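Local coordinates for putative Lipoprotein (Shewanella oneidensis, PDB 3U24), which is a putative lipoprotein of unknown function that binds zinc and calcium ions and belongs to the DUF885 family of the Peptidase_MA clan, at residues W114-S119 and G235-R240; S119-A124 and A157-N162; S183-D188 and T208-A213. All blocks are in the same frame, centred on the assembly; numbering follows the deposited sequence.

In the fold
All three contacts tie loops or turns to helices. Interaction 1 is partly buried and joins the end of helix 113-116 to the loop after helix 200-234. A charged guanidinium lies beside an indole there. Interaction 2 is buried and uses the loop after helix 113-116. It pairs CH-pi packing with one side-chain hydrogen bond. Interactions 1 and 2 share S119, and the W114 carbonyl of one meets the Y121 hydroxyl of the other. Interaction 3 is also buried and has no hydrogen bond across it; a phenylalanine ring of helix 200-234 packs on the backbone of a turn. That helix or the loop after it thus serves interactions 1 and 3. Interaction 3 touches interaction 2 where V123 packs on F185.

Interaction 1 of 3, residues W114-S119 and G235-R240; sequences WQWDPS and GARSFR
The guanidinium of R237 lies beside W116 without stacking flat on its ring. The two planes stand 45° apart, and the side chains cross at about a right angle. R237 NE comes 3.3 Å from W116 CB, at the root of the indole. W116 CD1 sits over the centre of one guanidinium face, 3.9 Å from R237 CZ. The backbone points W116 CB at R237, and the first torsion (chi1 52°) only turns CG into the cleft flanked by N and C, with CD1 beside the guanidinium. R237 starts out extended and bends at chi3 (-61°), and this bend brings its head across W116 CB, CG and CD1. No hydrogen bond joins the two segments. The contact links the end of helix 113-116 to the loop between helices 200-234 and 243-254 in this mostly helical protein. W116 NE1 and R237 NE bond outside the pair. R237 NE donates to the carbonyl of Q165, and W116 NE1 donates to that of F111. Q115 OE1 is 4.3 Å from R237 NH2, too far to bind it. An alanine in place of R237 is likely to leave the Q165 carbonyl without its donor and one side of W116 less well packed. Further along this loop, S238 OG accepts from R240 N at 2.9 Å, forming an ST turn. W116 also meets F111 and H170 edge to face.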
ATOM      1  N   TRP A 114       0.342  18.933  -7.043  1.00 20.15           N
ATOM      2  CA  TRP A 114       1.037  19.328  -8.255  1.00 20.70           C
ATOM      3  C   TRP A 114       1.823  20.623  -8.093  1.00 21.11           C
ATOM      4  O   TRP A 114       2.756  20.859  -8.851  1.00 21.69           O
ATOM      5  CB  TRP A 114       0.045  19.377  -9.456  1.00 21.15           C
ATOM      6  CG  TRP A 114      -1.081  20.380  -9.323  1.00 21.27           C
ATOM      7  CD1 TRP A 114      -2.358  20.145  -8.841  1.00 21.28           C
ATOM      8  CD2 TRP A 114      -1.056  21.811  -9.666  1.00 21.00           C
ATOM      9  NE1 TRP A 114      -3.108  21.286  -8.863  1.00 21.75           N
ATOM     10  CE2 TRP A 114      -2.400  22.322  -9.367  1.00 21.63           C
ATOM     11  CE3 TRP A 114      -0.118  22.664 -10.219  1.00 21.36           C
ATOM     12  CZ2 TRP A 114      -2.755  23.646  -9.590  1.00 22.01           C
ATOM     13  CZ3 TRP A 114      -0.459  24.029 -10.423  1.00 21.79           C
ATOM     14  CH2 TRP A 114      -1.749  24.509 -10.122  1.00 22.17           C
ATOM     15  N   GLN A 115       1.480  21.445  -7.095  1.00 21.58           N
ATOM     16  CA  GLN A 115       2.227  22.678  -6.781  1.00 22.97           C
ATOM     17  C   GLN A 115       3.397  22.448  -5.851  1.00 22.35           C
ATOM     18  O   GLN A 115       4.493  22.945  -6.133  1.00 22.91           O
ATOM     19  CB  GLN A 115       1.372  23.773  -6.122  1.00 23.64           C
ATOM     20  CG  GLN A 115       0.397  24.371  -7.075  1.00 25.90           C
ATOM     21  CD  GLN A 115      -0.300  25.595  -6.502  1.00 27.27           C
ATOM     22  OE1 GLN A 115      -0.694  25.637  -5.332  1.00 27.23           O
ATOM     23  NE2 GLN A 115      -0.433  26.596  -7.332  1.00 27.94           N
ATOM     24  N   TRP A 116       3.158  21.742  -4.743  1.00 21.15           N
ATOM     25  CA  TRP A 116       4.119  21.674  -3.656  1.00 21.17           C
ATOM     26  C   TRP A 116       4.897  20.396  -3.525  1.00 21.48           C
ATOM     27  O   TRP A 116       5.742  20.290  -2.615  1.00 21.39           O
ATOM     28  CB  TRP A 116       3.467  22.027  -2.304  1.00 21.40           C
ATOM     29  CG  TRP A 116       2.210  21.241  -1.970  1.00 21.56           C
ATOM     30  CD1 TRP A 116       0.885  21.640  -2.151  1.00 21.51           C
ATOM     31  CD2 TRP A 116       2.129  19.919  -1.393  1.00 21.56           C
ATOM     32  NE1 TRP A 116       0.023  20.692  -1.730  1.00 21.70           N
ATOM     33  CE2 TRP A 116       0.697  19.617  -1.271  1.00 21.89           C
ATOM     34  CE3 TRP A 116       3.057  18.993  -0.945  1.00 22.13           C
ATOM     35  CZ2 TRP A 116       0.247  18.420  -0.761  1.00 21.91           C
ATOM     36  CZ3 TRP A 116       2.592  17.780  -0.427  1.00 22.27           C
ATOM     37  CH2 TRP A 116       1.213  17.496  -0.350  1.00 22.01           C
ATOM     38  N   ASP A 117       4.653  19.408  -4.380  1.00 21.02           N
ATOM     39  CA  ASP A 117       5.428  18.143  -4.344  1.00 21.39           C
ATOM     40  C   ASP A 117       6.192  17.958  -5.658  1.00 21.26           C
ATOM     41  O   ASP A 117       5.641  17.420  -6.634  1.00 20.44           O
ATOM     42  CB  ASP A 117       4.518  16.951  -4.112  1.00 21.37           C
ATOM     43  CG  ASP A 117       5.258  15.628  -4.174  1.00 22.53           C
ATOM     44  OD1 ASP A 117       6.490  15.580  -4.354  1.00 22.01           O
ATOM     45  OD2 ASP A 117       4.586  14.591  -4.063  1.00 25.55           O
ATOM     46  N   PRO A 118       7.442  18.434  -5.708  1.00 20.49           N
ATOM     47  CA  PRO A 118       8.186  18.307  -6.949  1.00 20.72           C
ATOM     48  C   PRO A 118       8.517  16.872  -7.264  1.00 20.48           C
ATOM     49  O   PRO A 118       8.869  16.587  -8.407  1.00 21.47           O
ATOM     50  CB  PRO A 118       9.478  19.124  -6.700  1.00 21.11           C
ATOM     51  CG  PRO A 118       9.094  20.113  -5.640  1.00 21.22           C
ATOM     52  CD  PRO A 118       8.099  19.353  -4.775  1.00 21.32           C
ATOM     53  N   SER A 119       8.394  15.967  -6.302  1.00 19.82           N
ATOM     54  CA  SER A 119       8.698  14.589  -6.612  1.00 20.72           C
ATOM     55  C   SER A 119       7.657  13.964  -7.542  1.00 21.35           C
ATOM     56  O   SER A 119       7.919  12.923  -8.139  1.00 21.84           O
ATOM     57  CB  SER A 119       8.892  13.735  -5.361  1.00 20.72           C
ATOM     58  OG  SER A 119       7.645  13.365  -4.807  1.00 21.20           O
ATOM     59  N   GLY A 235      13.310  29.175   4.220  1.00 30.09           N
ATOM     60  CA  GLY A 235      12.148  28.501   4.769  1.00 28.49           C
ATOM     61  C   GLY A 235      11.312  27.907   3.655  1.00 27.80           C
ATOM     62  O   GLY A 235      11.517  28.181   2.465  1.00 28.86           O
ATOM     63  N   ALA A 236      10.379  27.061   4.028  1.00 27.06           N
ATOM     64  CA  ALA A 236       9.651  26.250   3.054  1.00 26.22           C
ATOM     65  C   ALA A 236       8.278  25.927   3.611  1.00 26.22           C
ATOM     66  O   ALA A 236       8.079  25.878   4.837  1.00 25.98           O
ATOM     67  CB  ALA A 236      10.444  24.984   2.731  1.00 24.70           C
ATOM     68  N   ARG A 237       7.331  25.681   2.718  1.00 26.16           N
ATOM     69  CA  ARG A 237       6.032  25.135   3.125  1.00 26.90           C
ATOM     70  C   ARG A 237       6.179  23.887   4.046  1.00 25.72           C
ATOM     71  O   ARG A 237       7.061  23.038   3.816  1.00 24.22           O
ATOM     72  CB  ARG A 237       5.211  24.744   1.890  1.00 27.50           C
ATOM     73  CG  ARG A 237       3.763  24.527   2.237  1.00 29.63           C
ATOM     74  CD  ARG A 237       3.011  23.800   1.147  1.00 31.20           C
ATOM     75  NE  ARG A 237       2.960  24.492  -0.150  1.00 32.74           N
ATOM     76  CZ  ARG A 237       1.884  25.105  -0.661  1.00 36.66           C
ATOM     77  NH1 ARG A 237       0.750  25.179   0.040  1.00 38.83           N
ATOM     78  NH2 ARG A 237       1.924  25.641  -1.902  1.00 37.29           N
ATOM     79  N   SER A 238       5.343  23.791   5.069  1.00 24.80           N
ATOM     80  CA  SER A 238       5.385  22.649   5.964  1.00 26.23           C
ATOM     81  C   SER A 238       4.909  21.411   5.203  1.00 25.42           C
ATOM     82  O   SER A 238       4.058  21.506   4.327  1.00 25.32           O
ATOM     83  CB  SER A 238       4.458  22.840   7.194  1.00 27.36           C
ATOM     84  OG  SER A 238       4.277  21.599   7.904  1.00 27.42           O
ATOM     85  N   PHE A 239       5.465  20.267   5.557  1.00 25.07           N
ATOM     86  CA  PHE A 239       5.064  18.986   5.008  1.00 25.11           C
ATOM     87  C   PHE A 239       3.733  18.480   5.637  1.00 24.98           C
ATOM     88  O   PHE A 239       3.136  17.504   5.150  1.00 24.77           O
ATOM     89  CB  PHE A 239       6.181  17.956   5.210  1.00 24.81           C
ATOM     90  CG  PHE A 239       6.510  17.686   6.651  1.00 25.66           C
ATOM     91  CD1 PHE A 239       5.802  16.739   7.367  1.00 25.56           C
ATOM     92  CD2 PHE A 239       7.572  18.337   7.276  1.00 26.93           C
ATOM     93  CE1 PHE A 239       6.104  16.499   8.692  1.00 25.75           C
ATOM     94  CE2 PHE A 239       7.883  18.086   8.599  1.00 26.46           C
ATOM     95  CZ  PHE A 239       7.130  17.168   9.303  1.00 25.97           C
ATOM     96  N   ARG A 240       3.295  19.141   6.708  1.00 24.35           N
ATOM     97  CA  ARG A 240       2.126  18.738   7.467  1.00 24.35           C
ATOM     98  C   ARG A 240       0.904  19.307   6.764  1.00 24.47           C
ATOM     99  O   ARG A 240       0.818  20.518   6.512  1.00 25.60           O
ATOM    100  CB  ARG A 240       2.213  19.235   8.893  1.00 24.52           C
ATOM    101  CG  ARG A 240       3.484  18.798   9.622  1.00 24.97           C
ATOM    102  CD  ARG A 240       3.755  19.722  10.804  1.00 25.93           C
ATOM    103  NE  ARG A 240       5.019  19.420  11.490  1.00 26.54           N
ATOM    104  CZ  ARG A 240       5.155  18.454  12.392  1.00 25.38           C
ATOM    105  NH1 ARG A 240       6.320  18.247  12.961  1.00 25.61           N
ATOM    106  NH2 ARG A 240       4.135  17.691  12.712  1.00 24.44           N
TER

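Interaction 2 of 3, residues S119-A124 and A157-N162; sequences SSYNVA and AAARGN. With EDO (1,2-ethanediol), chain S; EDO (1,2-ethanediol), chain P.
Y121 meets A159 and N162 on one helix, with its ring against the first and its hydroxyl at the second. The segment reaches it from S119 and S120, which close a short 3-10 turn. Their hydroxyls bond back to D117. At Y121 the chain leaves the turn, and CB points at helix 152-162. The methyl of A159 lies over one ring face, 3.9 Å from the centroid and 29° off the normal. This is a CH-pi contact. It falls toward the root of the ring, with A159 CB 3.5 Å from Y121 CG. With CG anti to the carbonyl carbon (chi1 -56°), the ring slants across the helix, and its hydroxyl arrives at N162, one turn further on. N162 ND2 donates to Y121 OH over 3.1 Å, at an N-H...O angle of 155°. The oxygen lies close to the amide plane of N162, while the ring is turned well away from that plane. Y121 OH is also hydrogen-bonded to the carbonyl of W114, so two polar groups fix the end of this buried ring. Next, N122 OD1 accepts from A124 N at 2.9 Å, with the donor above the carbonyl plane. This bond caps the start of helix 124-131. N122 O takes a hydrogen bond from O1 of the 1,2-ethanediol of chain P at 2.9 Å. That molecule probably comes from the crystallisation liquor. The backbone N atoms of N122 and V123 are held by the hydroxyls of Y155 and Y156. The loop thus runs from helix 113-116 to helix 124-131 along helix 152-162, while helix 168-179 touches S119 and N122 and helix 200-234 packs on A159.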
ATOM      1  N   SER A 119       8.394  15.967  -6.302  1.00 19.82           N
ATOM      2  CA  SER A 119       8.698  14.589  -6.612  1.00 20.72           C
ATOM      3  C   SER A 119       7.657  13.964  -7.542  1.00 21.35           C
ATOM      4  O   SER A 119       7.919  12.923  -8.139  1.00 21.84           O
ATOM      5  CB  SER A 119       8.892  13.735  -5.361  1.00 20.72           C
ATOM      6  OG  SER A 119       7.645  13.365  -4.807  1.00 21.20           O
ATOM      7  N   SER A 120       6.486  14.578  -7.683  1.00 21.74           N
ATOM      8  CA  SER A 120       5.497  14.053  -8.630  1.00 22.19           C
ATOM      9  C   SER A 120       5.901  14.271 -10.140  1.00 22.67           C
ATOM     10  O   SER A 120       5.280  13.696 -11.041  1.00 23.41           O
ATOM     11  CB  SER A 120       4.106  14.612  -8.290  1.00 22.94           C
ATOM     12  OG  SER A 120       4.080  16.021  -8.273  1.00 22.28           O
ATOM     13  N   TYR A 121       6.982  15.020 -10.396  1.00 21.90           N
ATOM     14  CA  TYR A 121       7.501  15.206 -11.729  1.00 21.68           C
ATOM     15  C   TYR A 121       8.778  14.405 -11.946  1.00 21.37           C
ATOM     16  O   TYR A 121       9.881  14.776 -11.509  1.00 22.36           O
ATOM     17  CB  TYR A 121       7.744  16.680 -11.986  1.00 22.35           C
ATOM     18  CG  TYR A 121       6.508  17.509 -11.763  1.00 22.75           C
ATOM     19  CD1 TYR A 121       5.575  17.645 -12.762  1.00 23.83           C
ATOM     20  CD2 TYR A 121       6.250  18.112 -10.550  1.00 22.61           C
ATOM     21  CE1 TYR A 121       4.437  18.378 -12.579  1.00 24.46           C
ATOM     22  CE2 TYR A 121       5.119  18.866 -10.357  1.00 23.43           C
ATOM     23  CZ  TYR A 121       4.222  19.014 -11.387  1.00 24.12           C
ATOM     24  OH  TYR A 121       3.067  19.753 -11.261  1.00 25.78           O
ATOM     25  N   ASN A 122       8.628  13.290 -12.635  1.00 20.82           N
ATOM     26  CA  ASN A 122       9.754  12.370 -12.906  1.00 21.00           C
ATOM     27  C   ASN A 122       9.355  11.426 -14.041  1.00 19.84           C
ATOM     28  O   ASN A 122       8.372  10.695 -13.925  1.00 19.46           O
ATOM     29  CB  ASN A 122      10.099  11.559 -11.640  1.00 21.10           C
ATOM     30  CG  ASN A 122      11.396  10.736 -11.775  1.00 22.03           C
ATOM     31  OD1 ASN A 122      11.905  10.462 -12.890  1.00 21.96           O
ATOM     32  ND2 ASN A 122      11.945  10.332 -10.610  1.00 22.10           N
ATOM     33  N   VAL A 123      10.092  11.457 -15.140  1.00 19.60           N
ATOM     34  CA  VAL A 123       9.716  10.579 -16.288  1.00 19.92           C
ATOM     35  C   VAL A 123      10.183   9.109 -16.136  1.00 20.10           C
ATOM     36  O   VAL A 123       9.748   8.239 -16.886  1.00 20.98           O
ATOM     37  CB  VAL A 123      10.216  11.171 -17.627  1.00 19.57           C
ATOM     38  CG1 VAL A 123       9.691  12.593 -17.782  1.00 19.21           C
ATOM     39  CG2 VAL A 123      11.747  11.143 -17.689  1.00 19.74           C
ATOM     40  N   ALA A 124      11.027   8.834 -15.157  1.00 20.23           N
ATOM     41  CA  ALA A 124      11.768   7.558 -15.108  1.00 20.96           C
ATOM     42  C   ALA A 124      10.816   6.356 -15.048  1.00 20.98           C
ATOM     43  O   ALA A 124      10.974   5.376 -15.815  1.00 21.68           O
ATOM     44  CB  ALA A 124      12.760   7.549 -13.922  1.00 20.30           C
ATOM     45  N   ALA A 157      10.002  21.502 -18.220  1.00 20.56           N
ATOM     46  CA  ALA A 157       9.560  22.923 -18.305  1.00 21.55           C
ATOM     47  C   ALA A 157       8.184  23.122 -17.643  1.00 21.49           C
ATOM     48  O   ALA A 157       8.002  24.091 -16.906  1.00 21.40           O
ATOM     49  CB  ALA A 157       9.534  23.465 -19.762  1.00 21.01           C
ATOM     50  N   ALA A 158       7.236  22.218 -17.921  1.00 21.23           N
ATOM     51  CA  ALA A 158       5.914  22.252 -17.285  1.00 21.69           C
ATOM     52  C   ALA A 158       6.026  22.114 -15.743  1.00 21.67           C
ATOM     53  O   ALA A 158       5.337  22.804 -14.961  1.00 21.38           O
ATOM     54  CB  ALA A 158       4.995  21.144 -17.857  1.00 20.76           C
ATOM     55  N   ALA A 159       6.913  21.230 -15.322  1.00 21.47           N
ATOM     56  CA  ALA A 159       7.123  20.995 -13.905  1.00 21.93           C
ATOM     57  C   ALA A 159       7.539  22.307 -13.246  1.00 22.59           C
ATOM     58  O   ALA A 159       6.959  22.703 -12.256  1.00 22.09           O
ATOM     59  CB  ALA A 159       8.207  19.938 -13.685  1.00 22.01           C
ATOM     60  N   ARG A 160       8.529  22.976 -13.836  1.00 22.87           N
ATOM     61  CA  ARG A 160       9.086  24.147 -13.219  1.00 24.21           C
ATOM     62  C   ARG A 160       8.092  25.324 -13.226  1.00 25.33           C
ATOM     63  O   ARG A 160       8.080  26.131 -12.284  1.00 26.03           O
ATOM     64  CB  ARG A 160      10.429  24.523 -13.846  1.00 23.92           C
ATOM     65  CG  ARG A 160      11.481  23.444 -13.637  1.00 23.61           C
ATOM     66  CD  ARG A 160      12.836  23.899 -14.109  1.00 24.00           C
ATOM     67  NE  ARG A 160      12.840  24.093 -15.544  1.00 24.06           N
ATOM     68  CZ  ARG A 160      13.191  23.164 -16.432  1.00 24.58           C
ATOM     69  NH1 ARG A 160      13.587  21.954 -16.061  1.00 24.73           N
ATOM     70  NH2 ARG A 160      13.150  23.437 -17.719  1.00 24.74           N
ATOM     71  N   GLY A 161       7.246  25.379 -14.247  1.00 26.11           N
ATOM     72  CA  GLY A 161       6.167  26.391 -14.330  1.00 26.96           C
ATOM     73  C   GLY A 161       5.006  26.122 -13.367  1.00 26.98           C
ATOM     74  O   GLY A 161       4.269  27.026 -13.043  1.00 28.81           O
ATOM     75  N   ASN A 162       4.839  24.894 -12.910  1.00 26.16           N
ATOM     76  CA  ASN A 162       3.754  24.548 -11.981  1.00 26.16           C
ATOM     77  C   ASN A 162       4.143  24.594 -10.524  1.00 24.92           C
ATOM     78  O   ASN A 162       3.334  24.867  -9.671  1.00 25.34           O
ATOM     79  CB  ASN A 162       3.332  23.101 -12.160  1.00 27.39           C
ATOM     80  CG  ASN A 162       2.406  22.888 -13.295  1.00 28.37           C
ATOM     81  OD1 ASN A 162       1.888  23.835 -13.905  1.00 29.75           O
ATOM     82  ND2 ASN A 162       2.119  21.590 -13.556  1.00 30.65           N
TER
HETATM   83  C1  EDO S 603       4.946   9.930 -10.950  1.00 52.05           C
HETATM   84  O1  EDO S 603       5.582  10.392 -12.159  1.00 53.52           O
HETATM   85  C2  EDO S 603       5.768  10.302  -9.704  1.00 47.10           C
HETATM   86  O2  EDO S 603       7.041   9.638  -9.636  1.00 40.58           O
HETATM   87  C1  EDO P 600       5.486   8.643 -15.213  1.00 37.05           C
HETATM   88  O1  EDO P 600       6.908   8.507 -15.046  1.00 32.15           O
HETATM   89  C2  EDO P 600       5.088   9.907 -16.002  1.00 36.58           C
HETATM   90  O2  EDO P 600       5.403   9.709 -17.380  1.00 32.92           O

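Interaction 3 of 3, residues S183-D188 and T208-A213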
ATOM      1  N   SER A 183      19.585   5.432 -14.126  1.00 30.74           N
ATOM      2  CA  SER A 183      19.669   3.988 -14.161  1.00 31.49           C
ATOM      3  C   SER A 183      18.709   3.410 -15.252  1.00 29.62           C
ATOM      4  O   SER A 183      18.756   2.232 -15.559  1.00 28.21           O
ATOM      5  CB  SER A 183      19.378   3.428 -12.790  1.00 31.67           C
ATOM      6  OG  SER A 183      18.013   3.546 -12.566  1.00 34.24           O
ATOM      7  N   VAL A 184      17.857   4.260 -15.821  1.00 28.06           N
ATOM      8  CA  VAL A 184      16.984   3.906 -16.936  1.00 26.28           C
ATOM      9  C   VAL A 184      17.601   4.486 -18.211  1.00 26.83           C
ATOM     10  O   VAL A 184      17.815   3.761 -19.186  1.00 27.29           O
ATOM     11  CB  VAL A 184      15.557   4.466 -16.704  1.00 26.08           C
ATOM     12  CG1 VAL A 184      14.652   4.213 -17.910  1.00 25.46           C
ATOM     13  CG2 VAL A 184      14.946   3.886 -15.419  1.00 24.29           C
ATOM     14  N   PHE A 185      17.921   5.786 -18.201  1.00 26.20           N
ATOM     15  CA  PHE A 185      18.592   6.434 -19.323  1.00 27.05           C
ATOM     16  C   PHE A 185      20.104   6.179 -19.244  1.00 29.07           C
ATOM     17  O   PHE A 185      20.887   7.091 -18.978  1.00 27.97           O
ATOM     18  CB  PHE A 185      18.240   7.931 -19.429  1.00 26.63           C
ATOM     19  CG  PHE A 185      16.787   8.171 -19.732  1.00 26.56           C
ATOM     20  CD1 PHE A 185      16.316   8.075 -21.028  1.00 28.03           C
ATOM     21  CD2 PHE A 185      15.865   8.385 -18.721  1.00 26.55           C
ATOM     22  CE1 PHE A 185      14.953   8.247 -21.313  1.00 28.74           C
ATOM     23  CE2 PHE A 185      14.509   8.534 -18.994  1.00 26.50           C
ATOM     24  CZ  PHE A 185      14.047   8.459 -20.288  1.00 26.25           C
ATOM     25  N   SER A 186      20.472   4.916 -19.519  1.00 29.51           N
ATOM     26  CA  SER A 186      21.804   4.366 -19.266  1.00 30.07           C
ATOM     27  C   SER A 186      22.561   3.931 -20.526  1.00 31.40           C
ATOM     28  O   SER A 186      21.984   3.745 -21.629  1.00 30.26           O
ATOM     29  CB  SER A 186      21.641   3.127 -18.397  1.00 29.60           C
ATOM     30  OG  SER A 186      21.020   2.080 -19.159  1.00 29.84           O
ATOM     31  N   ASP A 187      23.857   3.696 -20.334  1.00 33.85           N
ATOM     32  CA  ASP A 187      24.724   3.074 -21.362  1.00 35.55           C
ATOM     33  C   ASP A 187      24.124   1.748 -21.834  1.00 33.32           C
ATOM     34  O   ASP A 187      24.182   1.441 -23.026  1.00 32.26           O
ATOM     35  CB  ASP A 187      26.151   2.811 -20.827  1.00 39.50           C
ATOM     36  CG  ASP A 187      27.114   4.008 -21.007  1.00 45.79           C
ATOM     37  OD1 ASP A 187      26.817   4.974 -21.766  1.00 50.56           O
ATOM     38  OD2 ASP A 187      28.216   3.967 -20.392  1.00 52.47           O
ATOM     39  N   ASP A 188      23.578   0.969 -20.903  1.00 30.69           N
ATOM     40  CA  ASP A 188      22.899  -0.273 -21.236  1.00 31.20           C
ATOM     41  C   ASP A 188      21.668  -0.100 -22.177  1.00 28.33           C
ATOM     42  O   ASP A 188      21.469  -0.894 -23.094  1.00 26.72           O
ATOM     43  CB  ASP A 188      22.504  -1.017 -19.963  1.00 33.66           C
ATOM     44  CG  ASP A 188      23.721  -1.613 -19.199  1.00 39.23           C
ATOM     45  OD1 ASP A 188      24.878  -1.701 -19.733  1.00 41.10           O
ATOM     46  OD2 ASP A 188      23.506  -2.001 -18.014  1.00 46.11           O
ATOM     47  N   THR A 208      20.083  11.182 -30.867  1.00 30.56           N
ATOM     48  CA  THR A 208      19.756  12.594 -30.838  1.00 29.89           C
ATOM     49  C   THR A 208      18.742  12.841 -29.696  1.00 28.98           C
ATOM     50  O   THR A 208      18.968  13.677 -28.830  1.00 29.86           O
ATOM     51  CB  THR A 208      19.193  13.041 -32.215  1.00 30.30           C
ATOM     52  OG1 THR A 208      20.184  12.803 -33.247  1.00 31.82           O
ATOM     53  CG2 THR A 208      18.749  14.542 -32.202  1.00 29.43           C
ATOM     54  N   ARG A 209      17.636  12.108 -29.660  1.00 28.04           N
ATOM     55  CA  ARG A 209      16.649  12.369 -28.610  1.00 27.53           C
ATOM     56  C   ARG A 209      17.175  12.069 -27.220  1.00 26.49           C
ATOM     57  O   ARG A 209      16.803  12.757 -26.278  1.00 25.91           O
ATOM     58  CB  ARG A 209      15.371  11.595 -28.846  1.00 27.10           C
ATOM     59  CG  ARG A 209      14.542  12.204 -29.928  1.00 27.71           C
ATOM     60  CD  ARG A 209      13.133  11.634 -29.936  1.00 27.68           C
ATOM     61  NE  ARG A 209      12.450  12.205 -31.067  1.00 28.00           N
ATOM     62  CZ  ARG A 209      11.488  11.617 -31.754  1.00 29.29           C
ATOM     63  NH1 ARG A 209      11.026  10.399 -31.426  1.00 29.32           N
ATOM     64  NH2 ARG A 209      10.966  12.261 -32.803  1.00 29.56           N
ATOM     65  N   PHE A 210      18.058  11.084 -27.103  1.00 27.02           N
ATOM     66  CA  PHE A 210      18.578  10.653 -25.791  1.00 27.76           C
ATOM     67  C   PHE A 210      19.511  11.719 -25.222  1.00 29.21           C
ATOM     68  O   PHE A 210      19.546  11.953 -24.006  1.00 28.84           O
ATOM     69  CB  PHE A 210      19.289   9.334 -25.950  1.00 27.97           C
ATOM     70  CG  PHE A 210      19.944   8.797 -24.700  1.00 28.28           C
ATOM     71  CD1 PHE A 210      21.178   9.228 -24.305  1.00 28.63           C
ATOM     72  CD2 PHE A 210      19.356   7.756 -23.984  1.00 28.39           C
ATOM     73  CE1 PHE A 210      21.797   8.695 -23.170  1.00 29.12           C
ATOM     74  CE2 PHE A 210      19.978   7.208 -22.865  1.00 28.24           C
ATOM     75  CZ  PHE A 210      21.201   7.692 -22.455  1.00 28.49           C
ATOM     76  N   ASP A 211      20.285  12.351 -26.095  1.00 30.39           N
ATOM     77  CA  ASP A 211      21.178  13.399 -25.658  1.00 31.01           C
ATOM     78  C   ASP A 211      20.329  14.612 -25.261  1.00 29.64           C
ATOM     79  O   ASP A 211      20.558  15.238 -24.231  1.00 28.23           O
ATOM     80  CB  ASP A 211      22.124  13.819 -26.780  1.00 33.46           C
ATOM     81  CG  ASP A 211      23.136  12.747 -27.159  1.00 35.86           C
ATOM     82  OD1 ASP A 211      23.424  11.802 -26.370  1.00 35.33           O
ATOM     83  OD2 ASP A 211      23.657  12.888 -28.296  1.00 38.92           O
ATOM     84  N   ILE A 212      19.345  14.961 -26.074  1.00 28.81           N
ATOM     85  CA  ILE A 212      18.451  16.054 -25.657  1.00 28.92           C
ATOM     86  C   ILE A 212      17.778  15.715 -24.297  1.00 28.25           C
ATOM     87  O   ILE A 212      17.694  16.569 -23.420  1.00 27.64           O
ATOM     88  CB  ILE A 212      17.407  16.372 -26.723  1.00 28.67           C
ATOM     89  CG1 ILE A 212      18.079  17.019 -27.937  1.00 29.22           C
ATOM     90  CG2 ILE A 212      16.316  17.297 -26.193  1.00 28.09           C
ATOM     91  CD1 ILE A 212      17.166  17.028 -29.157  1.00 28.52           C
ATOM     92  N   ALA A 213      17.348  14.464 -24.116  1.00 27.37           N
ATOM     93  CA  ALA A 213      16.651  14.082 -22.876  1.00 27.45           C
ATOM     94  C   ALA A 213      17.559  14.170 -21.662  1.00 27.16           C
ATOM     95  O   ALA A 213      17.142  14.708 -20.652  1.00 25.98           O
ATOM     96  CB  ALA A 213      16.039  12.678 -22.972  1.00 25.80           C
TER
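An inverse gamma turn centred on F185 leads into helix 187-195, and F210 from the long helix 200-234 reaches in to meet it. The F210 ring is applied mainly to the turn's backbone. Its CZ lies 3.5 Å from F185 O, and its CE2 comes 3.8 Å from F185 C. The side chains touch at F210 CE2, which is 3.9 Å from F185 CB. F210 CE2 lies at the edge of the F185 ring, near its plane, and the two side chains lie offset, running in opposite directions. F210 has CG anti to its own N (chi1 177°), and this carries the ring out from the helix to the turn. S186 N lies at the edge of the F210 ring, 4.1 Å from CE2. S186 is also the N-cap of helix 187-195, where its OG accepts from L189 N. No hydrogen bond crosses between the segments; the contact is van der Waals packing of F210 on the turn's backbone and on F185 CB. Around them, F127 of helix 124-131 meets F185 edge to face, M149 touches both phenylalanines, and I152 of helix 152-162 packs on F185 and A213.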